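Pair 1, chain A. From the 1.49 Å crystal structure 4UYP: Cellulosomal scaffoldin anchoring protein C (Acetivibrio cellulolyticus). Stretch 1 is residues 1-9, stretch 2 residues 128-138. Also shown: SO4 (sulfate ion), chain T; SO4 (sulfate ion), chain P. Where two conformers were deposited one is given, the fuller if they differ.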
# COMPACT_ATOMS: atom_id res chain seq x y z
N MET A 1 -0.48 20.49 12.24
CA MET A 1 -0.78 20.16 10.81
C MET A 1 -1.94 19.19 10.76
O MET A 1 -2.37 18.70 11.82
CB MET A 1 0.43 19.55 10.18
CG MET A 1 0.80 18.20 10.72
SD MET A 1 2.56 18.10 10.52
CE MET A 1 3.02 19.25 11.85
N LEU A 2 -2.48 19.04 9.56
CA LEU A 2 -3.61 18.09 9.37
C LEU A 2 -3.17 16.70 9.81
O LEU A 2 -2.09 16.25 9.43
CB LEU A 2 -3.87 18.09 7.88
CG LEU A 2 -4.96 17.11 7.41
CD1 LEU A 2 -6.32 17.37 8.02
CD2 LEU A 2 -5.08 17.10 5.86
N GLN A 3 -4.08 16.06 10.57
CA GLN A 3 -3.79 14.68 11.09
C GLN A 3 -4.96 13.82 10.67
O GLN A 3 -6.14 14.12 10.96
CB GLN A 3 -3.71 14.73 12.63
CG GLN A 3 -2.56 15.52 13.23
CD GLN A 3 -2.76 15.75 14.73
OE1 GLN A 3 -3.57 15.06 15.40
NE2 GLN A 3 -2.06 16.74 15.27
N VAL A 4 -4.55 12.72 10.06
CA VAL A 4 -5.57 11.67 9.65
C VAL A 4 -5.38 10.48 10.63
O VAL A 4 -4.26 9.98 10.80
CB VAL A 4 -5.32 11.25 8.25
CG1 VAL A 4 -6.41 10.21 7.79
CG2 VAL A 4 -5.40 12.48 7.34
N ASP A 5 -6.49 10.06 11.20
CA ASP A 5 -6.43 8.94 12.20
C ASP A 5 -7.30 7.80 11.65
O ASP A 5 -8.52 8.03 11.41
CB ASP A 5 -6.96 9.37 13.49
CG ASP A 5 -6.85 8.30 14.52
OD1 ASP A 5 -5.79 8.18 15.16
OD2 ASP A 5 -7.90 7.53 14.71
N ILE A 6 -6.73 6.60 11.55
CA ILE A 6 -7.52 5.35 11.32
C ILE A 6 -7.81 4.79 12.69
O ILE A 6 -6.84 4.42 13.44
CB ILE A 6 -6.76 4.38 10.44
CG1 ILE A 6 -6.42 5.00 9.06
CG2 ILE A 6 -7.51 3.05 10.30
CD1 ILE A 6 -5.65 4.06 8.20
N GLY A 7 -9.05 4.71 13.14
CA GLY A 7 -9.38 4.25 14.49
C GLY A 7 -9.11 2.75 14.64
O GLY A 7 -9.15 1.99 13.66
N SER A 8 -8.82 2.37 15.84
CA SER A 8 -8.69 0.97 16.17
C SER A 8 -10.00 0.46 16.80
O SER A 8 -10.84 1.20 17.35
CB SER A 8 -7.61 0.83 17.25
OG SER A 8 -6.31 1.13 16.59
N THR A 9 -10.19 -0.86 16.67
CA THR A 9 -11.34 -1.51 17.23
C THR A 9 -11.11 -2.95 17.48
O THR A 9 -9.98 -3.42 17.35
CB THR A 9 -12.56 -1.25 16.26
OG1 THR A 9 -13.76 -1.59 16.88
CG2 THR A 9 -12.48 -1.98 14.94
N GLU A 128 -0.78 21.53 -2.99
CA GLU A 128 -0.87 20.30 -2.20
C GLU A 128 -0.63 20.65 -0.74
O GLU A 128 0.25 21.48 -0.42
CB GLU A 128 0.17 19.24 -2.70
CG GLU A 128 0.00 17.89 -1.98
CD GLU A 128 1.02 16.86 -2.47
OE1 GLU A 128 1.91 17.19 -3.30
OE2 GLU A 128 0.84 15.71 -2.09
N ILE A 129 -1.31 19.95 0.17
CA ILE A 129 -0.98 19.95 1.60
C ILE A 129 0.15 18.96 1.81
O ILE A 129 0.01 17.73 1.70
CB ILE A 129 -2.24 19.55 2.45
CG1 ILE A 129 -3.48 20.34 2.00
CG2 ILE A 129 -1.91 19.77 3.95
CD1 ILE A 129 -4.71 20.15 2.93
N LYS A 130 1.36 19.44 2.09
CA LYS A 130 2.52 18.55 2.06
C LYS A 130 3.09 18.27 3.45
O LYS A 130 4.28 17.77 3.54
CB LYS A 130 3.59 18.99 1.05
CG LYS A 130 3.14 18.92 -0.40
CD LYS A 130 4.14 19.66 -1.28
CE LYS A 130 3.81 21.11 -1.45
NZ LYS A 130 5.00 21.63 -2.14
N ASN A 131 2.33 18.60 4.52
CA ASN A 131 2.71 18.13 5.82
C ASN A 131 1.67 17.42 6.66
O ASN A 131 1.71 17.46 7.88
CB ASN A 131 3.19 19.33 6.66
CG ASN A 131 2.16 20.37 6.79
OD1 ASN A 131 1.14 20.35 6.08
ND2 ASN A 131 2.40 21.33 7.68
N VAL A 132 0.98 16.52 6.03
CA VAL A 132 -0.07 15.77 6.73
C VAL A 132 0.53 14.58 7.46
O VAL A 132 1.54 13.97 6.93
CB VAL A 132 -1.01 15.19 5.66
CG1 VAL A 132 -2.21 14.48 6.27
CG2 VAL A 132 -1.47 16.23 4.75
N VAL A 133 0.04 14.34 8.62
CA VAL A 133 0.43 13.22 9.53
C VAL A 133 -0.65 12.12 9.50
O VAL A 133 -1.82 12.40 9.45
CB VAL A 133 0.73 13.70 10.96
CG1 VAL A 133 -0.17 14.81 11.41
CG2 VAL A 133 0.72 12.59 12.03
N TYR A 134 -0.23 10.90 9.70
CA TYR A 134 -1.22 9.82 9.72
C TYR A 134 -1.01 8.97 10.93
O TYR A 134 0.16 8.80 11.38
CB TYR A 134 -0.90 8.87 8.63
CG TYR A 134 -0.68 9.28 7.27
CD1 TYR A 134 -1.32 10.38 6.70
CD2 TYR A 134 0.16 8.53 6.50
CE1 TYR A 134 -1.10 10.76 5.40
CE2 TYR A 134 0.36 8.83 5.18
CZ TYR A 134 -0.25 9.89 4.65
OH TYR A 134 -0.01 10.15 3.37
N ASN A 135 -2.06 8.38 11.50
CA ASN A 135 -1.91 7.53 12.64
C ASN A 135 -2.78 6.30 12.26
O ASN A 135 -4.02 6.44 12.22
CB ASN A 135 -2.41 8.15 13.91
CG ASN A 135 -1.58 9.37 14.35
OD1 ASN A 135 -2.09 10.22 15.07
ND2 ASN A 135 -0.37 9.43 13.94
N ASP A 136 -2.15 5.17 11.99
CA ASP A 136 -2.85 3.96 11.51
C ASP A 136 -3.61 3.29 12.72
O ASP A 136 -3.50 3.63 13.89
CB ASP A 136 -1.84 2.97 10.94
CG ASP A 136 -1.28 3.34 9.59
OD1 ASP A 136 -1.84 4.33 9.06
OD2 ASP A 136 -0.35 2.59 9.15
N GLY A 137 -4.46 2.31 12.31
CA GLY A 137 -5.34 1.60 13.27
C GLY A 137 -5.02 0.13 13.27
O GLY A 137 -4.39 -0.43 12.37
N LYS A 138 -5.54 -0.55 14.29
CA LYS A 138 -5.44 -2.00 14.35
C LYS A 138 -6.84 -2.55 14.72
O LYS A 138 -7.64 -1.90 15.42
CB LYS A 138 -4.50 -2.44 15.49
CG LYS A 138 -3.05 -2.02 15.24
CD LYS A 138 -2.27 -2.37 16.52
CE LYS A 138 -1.06 -1.57 16.78
NZ LYS A 138 -1.15 -0.18 16.53
S SO4 T . 1.04 22.80 4.24
O1 SO4 T . 1.80 23.93 4.87
O2 SO4 T . 1.33 21.60 5.11
O3 SO4 T . 1.61 22.49 2.79
O4 SO4 T . -0.30 23.15 4.26
S SO4 P . 1.63 4.76 12.70
O1 SO4 P . 0.82 4.94 14.00
O2 SO4 P . 2.87 5.68 12.67
O3 SO4 P . 0.67 5.21 11.64
O4 SO4 P . 2.20 3.39 12.39
O HOH W 1 -1.30 20.58 7.42

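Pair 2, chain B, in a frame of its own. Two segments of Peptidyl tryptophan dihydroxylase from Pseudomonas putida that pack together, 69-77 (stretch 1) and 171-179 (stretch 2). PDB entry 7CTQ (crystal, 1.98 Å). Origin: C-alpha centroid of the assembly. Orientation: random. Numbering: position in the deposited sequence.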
# COMPACT_ATOMS: atom_id res chain seq x y z
N PRO B 69 -2.04 -22.27 -1.80
CA PRO B 69 -2.74 -22.14 -3.08
C PRO B 69 -4.22 -22.46 -2.93
O PRO B 69 -4.64 -23.18 -2.02
CB PRO B 69 -2.05 -23.17 -3.98
CG PRO B 69 -0.76 -23.51 -3.28
CD PRO B 69 -1.05 -23.36 -1.82
N ALA B 70 -5.02 -21.91 -3.85
CA ALA B 70 -6.46 -22.11 -3.80
C ALA B 70 -7.08 -21.65 -5.10
O ALA B 70 -6.65 -20.64 -5.67
CB ALA B 70 -7.09 -21.36 -2.63
N THR B 71 -8.10 -22.37 -5.54
CA THR B 71 -8.93 -21.93 -6.65
C THR B 71 -9.72 -20.68 -6.25
O THR B 71 -9.74 -20.28 -5.09
CB THR B 71 -9.87 -23.05 -7.08
OG1 THR B 71 -10.86 -22.52 -7.97
CG2 THR B 71 -10.57 -23.64 -5.85
N ARG B 72 -10.39 -20.08 -7.24
CA ARG B 72 -11.08 -18.81 -7.00
C ARG B 72 -12.13 -18.55 -8.08
O ARG B 72 -11.78 -18.21 -9.21
CB ARG B 72 -10.08 -17.67 -6.95
CG ARG B 72 -10.72 -16.31 -6.86
CD ARG B 72 -9.67 -15.29 -6.59
NE ARG B 72 -8.67 -15.79 -5.67
CZ ARG B 72 -7.62 -15.09 -5.26
NH1 ARG B 72 -6.75 -15.62 -4.41
NH2 ARG B 72 -7.44 -13.85 -5.71
N GLN B 73 -13.41 -18.68 -7.72
CA GLN B 73 -14.49 -18.26 -8.60
C GLN B 73 -14.61 -16.74 -8.59
O GLN B 73 -14.55 -16.10 -7.53
CB GLN B 73 -15.82 -18.90 -8.17
CG GLN B 73 -16.25 -20.11 -9.01
CD GLN B 73 -17.62 -20.67 -8.62
OE1 GLN B 73 -18.53 -20.77 -9.45
NE2 GLN B 73 -17.76 -21.05 -7.36
N VAL B 74 -14.77 -16.15 -9.77
CA VAL B 74 -14.90 -14.70 -9.92
C VAL B 74 -16.20 -14.41 -10.65
O VAL B 74 -16.40 -14.86 -11.79
CB VAL B 74 -13.69 -14.09 -10.64
CG1 VAL B 74 -14.11 -12.82 -11.38
CG2 VAL B 74 -12.58 -13.78 -9.65
N HIS B 75 -17.09 -13.66 -10.00
CA HIS B 75 -18.38 -13.26 -10.56
C HIS B 75 -18.38 -11.74 -10.68
O HIS B 75 -18.36 -11.03 -9.67
CB HIS B 75 -19.54 -13.75 -9.69
CG HIS B 75 -19.82 -15.21 -9.80
ND1 HIS B 75 -18.84 -16.17 -9.66
CD2 HIS B 75 -20.97 -15.89 -10.01
CE1 HIS B 75 -19.38 -17.37 -9.79
NE2 HIS B 75 -20.67 -17.23 -10.01
N TRP B 76 -18.40 -11.25 -11.92
CA TRP B 76 -18.18 -9.84 -12.21
C TRP B 76 -18.60 -9.56 -13.64
O TRP B 76 -18.21 -10.30 -14.55
CB TRP B 76 -16.71 -9.49 -12.02
CG TRP B 76 -16.43 -8.07 -11.66
CD1 TRP B 76 -16.22 -7.03 -12.52
CD2 TRP B 76 -16.27 -7.53 -10.34
NE1 TRP B 76 -15.96 -5.88 -11.82
CE2 TRP B 76 -15.98 -6.16 -10.48
CE3 TRP B 76 -16.36 -8.08 -9.06
CZ2 TRP B 76 -15.79 -5.33 -9.39
CZ3 TRP B 76 -16.16 -7.25 -7.97
CH2 TRP B 76 -15.88 -5.89 -8.14
N ASN B 77 -19.39 -8.51 -13.86
CA ASN B 77 -19.82 -8.10 -15.19
C ASN B 77 -20.60 -9.21 -15.90
O ASN B 77 -20.53 -9.36 -17.12
CB ASN B 77 -18.63 -7.67 -16.06
CG ASN B 77 -19.04 -6.82 -17.25
OD1 ASN B 77 -19.90 -5.95 -17.15
ND2 ASN B 77 -18.40 -7.07 -18.39
N ALA B 171 -11.02 -28.70 1.79
CA ALA B 171 -11.79 -28.31 0.61
C ALA B 171 -11.54 -26.84 0.29
O ALA B 171 -12.49 -26.04 0.28
CB ALA B 171 -13.29 -28.54 0.82
N PRO B 172 -10.30 -26.45 0.01
CA PRO B 172 -9.98 -25.02 -0.06
C PRO B 172 -10.54 -24.36 -1.31
O PRO B 172 -10.62 -24.96 -2.39
CB PRO B 172 -8.44 -25.00 -0.07
CG PRO B 172 -8.06 -26.31 -0.67
CD PRO B 172 -9.14 -27.30 -0.32
N ALA B 173 -10.91 -23.09 -1.16
CA ALA B 173 -11.45 -22.30 -2.27
C ALA B 173 -11.58 -20.84 -1.83
O ALA B 173 -11.43 -20.50 -0.65
CB ALA B 173 -12.81 -22.84 -2.74
N SER B 174 -11.85 -19.98 -2.81
CA SER B 174 -12.14 -18.58 -2.55
C SER B 174 -13.05 -18.09 -3.67
O SER B 174 -13.22 -18.76 -4.69
CB SER B 174 -10.86 -17.75 -2.45
OG SER B 174 -10.19 -17.67 -3.70
N ALA B 175 -13.65 -16.91 -3.47
CA ALA B 175 -14.52 -16.36 -4.50
C ALA B 175 -14.69 -14.86 -4.32
O ALA B 175 -14.51 -14.31 -3.22
CB ALA B 175 -15.89 -17.04 -4.51
N VAL B 176 -15.06 -14.21 -5.43
CA VAL B 176 -15.43 -12.80 -5.48
C VAL B 176 -16.72 -12.70 -6.29
O VAL B 176 -16.83 -13.30 -7.36
CB VAL B 176 -14.35 -11.92 -6.14
CG1 VAL B 176 -14.52 -10.45 -5.74
CG2 VAL B 176 -12.96 -12.42 -5.79
N GLU B 177 -17.70 -11.95 -5.77
CA GLU B 177 -18.91 -11.69 -6.54
C GLU B 177 -19.31 -10.23 -6.39
O GLU B 177 -19.26 -9.66 -5.29
CB GLU B 177 -20.08 -12.61 -6.15
CG GLU B 177 -20.58 -12.46 -4.72
CD GLU B 177 -21.84 -13.29 -4.43
OE1 GLU B 177 -22.66 -13.54 -5.34
OE2 GLU B 177 -22.01 -13.68 -3.26
N SER B 178 -19.68 -9.63 -7.51
CA SER B 178 -20.28 -8.31 -7.54
C SER B 178 -21.73 -8.40 -7.08
O SER B 178 -22.51 -9.23 -7.57
CB SER B 178 -20.19 -7.75 -8.96
OG SER B 178 -21.29 -6.91 -9.28
N LEU B 179 -22.09 -7.57 -6.11
CA LEU B 179 -23.46 -7.42 -5.66
C LEU B 179 -24.03 -6.10 -6.18
O LEU B 179 -23.34 -5.28 -6.79
CB LEU B 179 -23.53 -7.48 -4.13
CG LEU B 179 -22.63 -8.55 -3.51
CD1 LEU B 179 -22.46 -8.27 -2.04
CD2 LEU B 179 -23.23 -9.96 -3.72

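Both pairs are built on two parallel strands far apart in sequence, and 14 central residues superpose with an RMSD of 0.6 Å. The strand directions diverge by 15° in pair 1 and 7° in pair 2. The register is the same: A:Gln3 pairs with A:Val133 as B:Arg72 does with B:Ser174, A:Val4 with A:Tyr134 as B:Gln73 with B:Ala175, and A:Asp5 with A:Asn135 as B:Val74 with B:Val176.

The first rule is that the backbone carries the design. In parallel pairing one residue bonds through both its N and O to two residues flanking its partner. A:Val4 N donates to A:Val133 O and A:Asn135 N to A:Val4 O, both at 2.8 Å; at the matching place B:Gln73 N reaches B:Ser174 O at 3.0 Å and B:Val176 N reaches B:Gln73 O at 2.9 Å. The ladder continues with A:Ile6 N to A:Asn135 O at 2.8 Å and B:His75 N to B:Val176 O at 2.7 Å. None of these bonds depends on side-chain identity.

Side chains then fill the same sites differently. A:Val133 and B:Ser174 have side-chain centres only 0.4 Å apart, both with chi1 in p, yet one is greasy and the other polar. A:Val133 CG1 packs against A:Met1 CG at 3.6 Å; in the conformer given it also lies 3.1 Å from A:Gln3 CG, closer than carbons comfortably pack. B:Ser174 OG instead donates to B:Thr71 O at 3.0 Å and accepts a weak bond from B:Arg72 NE at 3.1 Å, so the hydroxyl supplements a weak backbone bond from B:Ser174 N to B:Thr71 O (3.1 Å). In pair 1 the matching bond, A:Val133 N to A:Leu2 O, is nearly straight at 3.0 Å.

Beside A:Val4, A:Tyr134 CD1 lies 4.4 Å from A:Val4 CB, while A:Val132 CG1 meets A:Val4 CG2 at 3.9 Å. The matching B:Gln73 and B:Ala175 touch more simply, CB to CB at 4.1 Å. On the other face A:Asp5 OD1 sits 3.6 Å from A:Asn135 CB, whereas B:Val74 CG2 and B:Val176 CG2 make an apolar contact at 4.1 Å.

The C-terminal ends part ways. B:Ser178 N donates to B:His75 O at 2.9 Å, and B:Ser178 CB lies over a face of the B:Trp76 ring. The equivalents are glycines, A:Gly137 and A:Gly7. A:Gly137 N is 3.4 Å from A:Ile6 O at a poor angle, and an ideal CB on A:Gly137 would clash with A:Gly7 O and A:Ile6 O.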